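Local structure of 2,3-dihydroxybenzoate-AMP ligase (Mycobacterium smegmatis, 5KEI) at residues L476-V488 and I499-S511. The protein belongs to the ANL superfamily of AMP-binding enzymes, pairing a large AMP-binding domain with a small C-terminal domain. Sequence-based numbering, arbitrary orientation.
Sequences LLTHPSVWAAAAV and ICAVVVFNGPPVS
Ala-484 to Val-488 pair with Cys-500 to Val-504 as the two arms of an antiparallel beta hairpin in the small C-terminal domain, and a classic beta bulge interrupts the ladder near its open end. Val-488 with Cys-500, Ala-486 with Val-502 and Ala-484 with Val-504 are hydrogen-bonded pairs; the Cys-500 N to Val-488 O bond (2.8 Å) lies in the carbonyl plane. At the bulge Trp-483 and Ala-484 both face Val-504, whose carbonyl O takes a 2.8 Å bond from Trp-483 N and a weak one from Ala-484 N. Beyond it Ser-481 O receives Asn-506 N at 2.6 Å, and Asn-506 ND2 donates a hydrogen bond across to Pro-480 O (3.3 Å) and meets the edge of the Trp-483 ring at CE3, amide and ring planes 65° apart; Trp-483 NE1 is hydrogen-bonded to Glu-423. On the face carrying Val-482, Ala-485 and Ala-487, the chi1 of Val-503 (169°) swings CG1 away from the backbone N, placing that methyl 3.7 Å from Val-482 CG1 and over one face of the Phe-505 ring; Pro-509 CA covers the opposite face. Ser-481 N donates to His-479 ND1 in the imidazole plane, restraining the ring's rotation; its CE1 touches Val-510 CG2. Helix 512-521 packs on Leu-476, His-479 and Val-482, helix 549-553 covers Ala-486, Val-488 and Val-502, and strand 532-535 runs parallel to 499-505 along its other edge.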
loop_
_atom_site.group_PDB
_atom_site.type_symbol
_atom_site.label_atom_id
_atom_site.label_comp_id
_atom_site.label_asym_id
_atom_site.label_seq_id
_atom_site.Cartn_x
_atom_site.Cartn_y
_atom_site.Cartn_z
ATOM N N LEU A 476 5.078 13.593 -17.225
ATOM C CA LEU A 476 6.359 14.077 -17.725
ATOM C C LEU A 476 7.498 13.326 -17.066
ATOM O O LEU A 476 8.500 13.024 -17.713
ATOM C CB LEU A 476 6.506 15.579 -17.470
ATOM C CG LEU A 476 5.654 16.519 -18.325
ATOM C CD1 LEU A 476 5.888 17.952 -17.904
ATOM C CD2 LEU A 476 5.930 16.344 -19.827
ATOM N N LEU A 477 7.327 13.027 -15.776
ATOM C CA LEU A 477 8.309 12.295 -14.987
ATOM C C LEU A 477 8.551 10.867 -15.495
ATOM O O LEU A 477 9.599 10.295 -15.222
ATOM C CB LEU A 477 7.876 12.262 -13.516
ATOM C CG LEU A 477 7.973 13.600 -12.771
ATOM C CD1 LEU A 477 7.151 13.588 -11.501
ATOM C CD2 LEU A 477 9.420 13.929 -12.464
ATOM N N THR A 478 7.612 10.299 -16.252
ATOM C CA THR A 478 7.818 8.951 -16.785
ATOM C C THR A 478 8.790 8.935 -17.952
ATOM O O THR A 478 9.118 7.873 -18.472
ATOM C CB THR A 478 6.508 8.290 -17.253
ATOM O OG1 THR A 478 6.059 8.896 -18.475
ATOM C CG2 THR A 478 5.434 8.379 -16.160
ATOM N N HIS A 479 9.226 10.116 -18.375
ATOM C CA HIS A 479 10.308 10.259 -19.344
ATOM C C HIS A 479 11.651 10.073 -18.626
ATOM O O HIS A 479 11.891 10.668 -17.555
ATOM C CB HIS A 479 10.226 11.628 -20.015
ATOM C CG HIS A 479 10.963 11.736 -21.310
ATOM N ND1 HIS A 479 12.339 11.744 -21.391
ATOM C CD2 HIS A 479 10.513 11.891 -22.580
ATOM C CE1 HIS A 479 12.706 11.875 -22.655
ATOM N NE2 HIS A 479 11.616 11.972 -23.397
ATOM N N PRO A 480 12.528 9.231 -19.200
ATOM C CA PRO A 480 13.861 8.947 -18.643
ATOM C C PRO A 480 14.768 10.179 -18.590
ATOM O O PRO A 480 15.738 10.195 -17.835
ATOM C CB PRO A 480 14.428 7.896 -19.604
ATOM C CG PRO A 480 13.656 8.086 -20.875
ATOM C CD PRO A 480 12.276 8.476 -20.438
ATOM N N SER A 481 14.457 11.199 -19.379
ATOM C CA SER A 481 15.258 12.419 -19.373
ATOM C C SER A 481 14.757 13.439 -18.357
ATOM O O SER A 481 15.496 14.338 -17.970
ATOM C CB SER A 481 15.297 13.044 -20.771
ATOM O OG SER A 481 16.023 12.223 -21.678
ATOM N N VAL A 482 13.509 13.298 -17.921
ATOM C CA VAL A 482 12.957 14.195 -16.910
ATOM C C VAL A 482 13.181 13.651 -15.493
ATOM O O VAL A 482 12.560 12.652 -15.071
ATOM C CB VAL A 482 11.452 14.433 -17.121
ATOM C CG1 VAL A 482 10.933 15.448 -16.109
ATOM C CG2 VAL A 482 11.177 14.896 -18.542
ATOM N N TRP A 483 14.083 14.310 -14.770
ATOM C CA TRP A 483 14.351 13.963 -13.386
ATOM C C TRP A 483 13.256 14.498 -12.476
ATOM O O TRP A 483 12.566 13.720 -11.836
ATOM C CB TRP A 483 15.706 14.501 -12.933
ATOM C CG TRP A 483 16.026 14.083 -11.522
ATOM C CD1 TRP A 483 15.964 14.863 -10.397
ATOM C CD2 TRP A 483 16.436 12.781 -11.085
ATOM N NE1 TRP A 483 16.315 14.123 -9.290
ATOM C CE2 TRP A 483 16.617 12.840 -9.688
ATOM C CE3 TRP A 483 16.682 11.568 -11.742
ATOM C CZ2 TRP A 483 17.031 11.739 -8.932
ATOM C CZ3 TRP A 483 17.094 10.478 -10.995
ATOM C CH2 TRP A 483 17.259 10.569 -9.606
ATOM N N ALA A 484 13.133 15.828 -12.410
ATOM C CA ALA A 484 12.062 16.520 -11.683
ATOM C C ALA A 484 11.255 17.381 -12.666
ATOM O O ALA A 484 11.777 17.777 -13.706
ATOM C CB ALA A 484 12.636 17.381 -10.567
ATOM N N ALA A 485 9.992 17.665 -12.356
ATOM C CA ALA A 485 9.156 18.474 -13.249
ATOM C C ALA A 485 8.199 19.358 -12.469
ATOM O O ALA A 485 7.717 18.968 -11.410
ATOM C CB ALA A 485 8.375 17.589 -14.208
ATOM N N ALA A 486 7.925 20.549 -12.993
ATOM C CA ALA A 486 6.909 21.430 -12.415
ATOM C C ALA A 486 6.058 22.106 -13.504
ATOM O O ALA A 486 6.573 22.840 -14.341
ATOM C CB ALA A 486 7.560 22.476 -11.524
ATOM N N ALA A 487 4.758 21.825 -13.501
ATOM C CA ALA A 487 3.831 22.476 -14.418
ATOM C C ALA A 487 3.324 23.727 -13.731
ATOM O O ALA A 487 2.736 23.668 -12.651
ATOM C CB ALA A 487 2.675 21.547 -14.809
ATOM N N VAL A 488 3.589 24.870 -14.342
ATOM C CA VAL A 488 3.306 26.141 -13.711
ATOM C C VAL A 488 2.350 26.960 -14.596
ATOM O O VAL A 488 2.344 26.821 -15.828
ATOM C CB VAL A 488 4.621 26.907 -13.442
ATOM C CG1 VAL A 488 4.371 28.079 -12.566
ATOM C CG2 VAL A 488 5.640 25.984 -12.764
ATOM N N ILE A 499 0.528 26.826 -19.794
ATOM C CA ILE A 499 1.258 25.815 -19.048
ATOM C C ILE A 499 2.783 25.862 -19.313
ATOM O O ILE A 499 3.253 25.532 -20.399
ATOM C CB ILE A 499 0.721 24.406 -19.381
ATOM C CG1 ILE A 499 -0.753 24.266 -18.959
ATOM C CG2 ILE A 499 1.565 23.356 -18.698
ATOM C CD1 ILE A 499 -1.418 22.978 -19.453
ATOM N N CYS A 500 3.557 26.271 -18.312
ATOM C CA CYS A 500 5.004 26.204 -18.449
ATOM C C CYS A 500 5.604 25.022 -17.689
ATOM O O CYS A 500 5.510 24.937 -16.452
ATOM C CB CYS A 500 5.656 27.496 -17.980
ATOM S SG CYS A 500 7.343 27.602 -18.578
ATOM N N ALA A 501 6.218 24.110 -18.441
ATOM C CA ALA A 501 6.903 22.959 -17.858
ATOM C C ALA A 501 8.345 23.313 -17.540
ATOM O O ALA A 501 9.198 23.408 -18.424
ATOM C CB ALA A 501 6.845 21.745 -18.782
ATOM N N VAL A 502 8.586 23.534 -16.260
ATOM C CA VAL A 502 9.917 23.746 -15.742
ATOM C C VAL A 502 10.506 22.391 -15.334
ATOM O O VAL A 502 10.025 21.739 -14.411
ATOM C CB VAL A 502 9.898 24.721 -14.547
ATOM C CG1 VAL A 502 11.309 25.121 -14.187
ATOM C CG2 VAL A 502 9.078 25.938 -14.897
ATOM N N VAL A 503 11.556 21.978 -16.028
ATOM C CA VAL A 503 12.063 20.625 -15.911
ATOM C C VAL A 503 13.541 20.571 -15.490
ATOM O O VAL A 503 14.355 21.359 -15.970
ATOM C CB VAL A 503 11.889 19.887 -17.264
ATOM C CG1 VAL A 503 12.646 18.539 -17.279
ATOM C CG2 VAL A 503 10.415 19.709 -17.582
ATOM N N VAL A 504 13.878 19.643 -14.594
ATOM C CA VAL A 504 15.276 19.286 -14.353
ATOM C C VAL A 504 15.617 18.039 -15.154
ATOM O O VAL A 504 15.089 16.960 -14.881
ATOM C CB VAL A 504 15.560 19.027 -12.874
ATOM C CG1 VAL A 504 17.003 18.538 -12.677
ATOM C CG2 VAL A 504 15.282 20.273 -12.068
ATOM N N PHE A 505 16.497 18.186 -16.142
ATOM C CA PHE A 505 16.830 17.078 -17.031
ATOM C C PHE A 505 17.878 16.156 -16.455
ATOM O O PHE A 505 18.729 16.562 -15.653
ATOM C CB PHE A 505 17.331 17.580 -18.382
ATOM C CG PHE A 505 16.250 18.096 -19.278
ATOM C CD1 PHE A 505 15.350 17.226 -19.862
ATOM C CD2 PHE A 505 16.153 19.453 -19.564
ATOM C CE1 PHE A 505 14.360 17.698 -20.705
ATOM C CE2 PHE A 505 15.169 19.933 -20.402
ATOM C CZ PHE A 505 14.271 19.051 -20.974
ATOM N N ASN A 506 17.824 14.907 -16.898
ATOM C CA ASN A 506 18.786 13.902 -16.477
ATOM C C ASN A 506 20.073 13.960 -17.296
ATOM O O ASN A 506 21.113 14.423 -16.822
ATOM C CB ASN A 506 18.172 12.521 -16.592
ATOM C CG ASN A 506 18.419 11.696 -15.382
ATOM O OD1 ASN A 506 19.399 11.901 -14.663
ATOM N ND2 ASN A 506 17.539 10.750 -15.135
ATOM N N GLY A 507 19.992 13.480 -18.531
ATOM C CA GLY A 507 21.083 13.630 -19.472
ATOM C C GLY A 507 20.883 14.894 -20.286
ATOM O O GLY A 507 20.465 15.926 -19.744
ATOM N N PRO A 508 21.174 14.826 -21.596
ATOM C CA PRO A 508 21.002 15.984 -22.478
ATOM C C PRO A 508 19.529 16.372 -22.579
ATOM O O PRO A 508 18.674 15.480 -22.583
ATOM C CB PRO A 508 21.540 15.489 -23.831
ATOM C CG PRO A 508 22.360 14.281 -23.511
ATOM C CD PRO A 508 21.684 13.654 -22.328
ATOM N N PRO A 509 19.232 17.683 -22.651
ATOM C CA PRO A 509 17.828 18.090 -22.643
ATOM C C PRO A 509 17.063 17.598 -23.864
ATOM O O PRO A 509 17.635 17.152 -24.859
ATOM C CB PRO A 509 17.904 19.620 -22.604
ATOM C CG PRO A 509 19.245 19.951 -23.110
ATOM C CD PRO A 509 20.137 18.843 -22.671
ATOM N N VAL A 510 15.747 17.667 -23.752
ATOM C CA VAL A 510 14.840 17.161 -24.760
ATOM C C VAL A 510 13.951 18.324 -25.179
ATOM O O VAL A 510 13.616 19.165 -24.353
ATOM C CB VAL A 510 14.038 15.957 -24.197
ATOM C CG1 VAL A 510 12.631 15.916 -24.727
ATOM C CG2 VAL A 510 14.781 14.645 -24.467
ATOM N N SER A 511 13.597 18.402 -26.458
ATOM C CA SER A 511 12.774 19.511 -26.946
ATOM C C SER A 511 11.308 19.351 -26.550
ATOM O O SER A 511 10.865 18.250 -26.226
ATOM C CB SER A 511 12.883 19.633 -28.464
ATOM O OG SER A 511 12.182 18.583 -29.105
#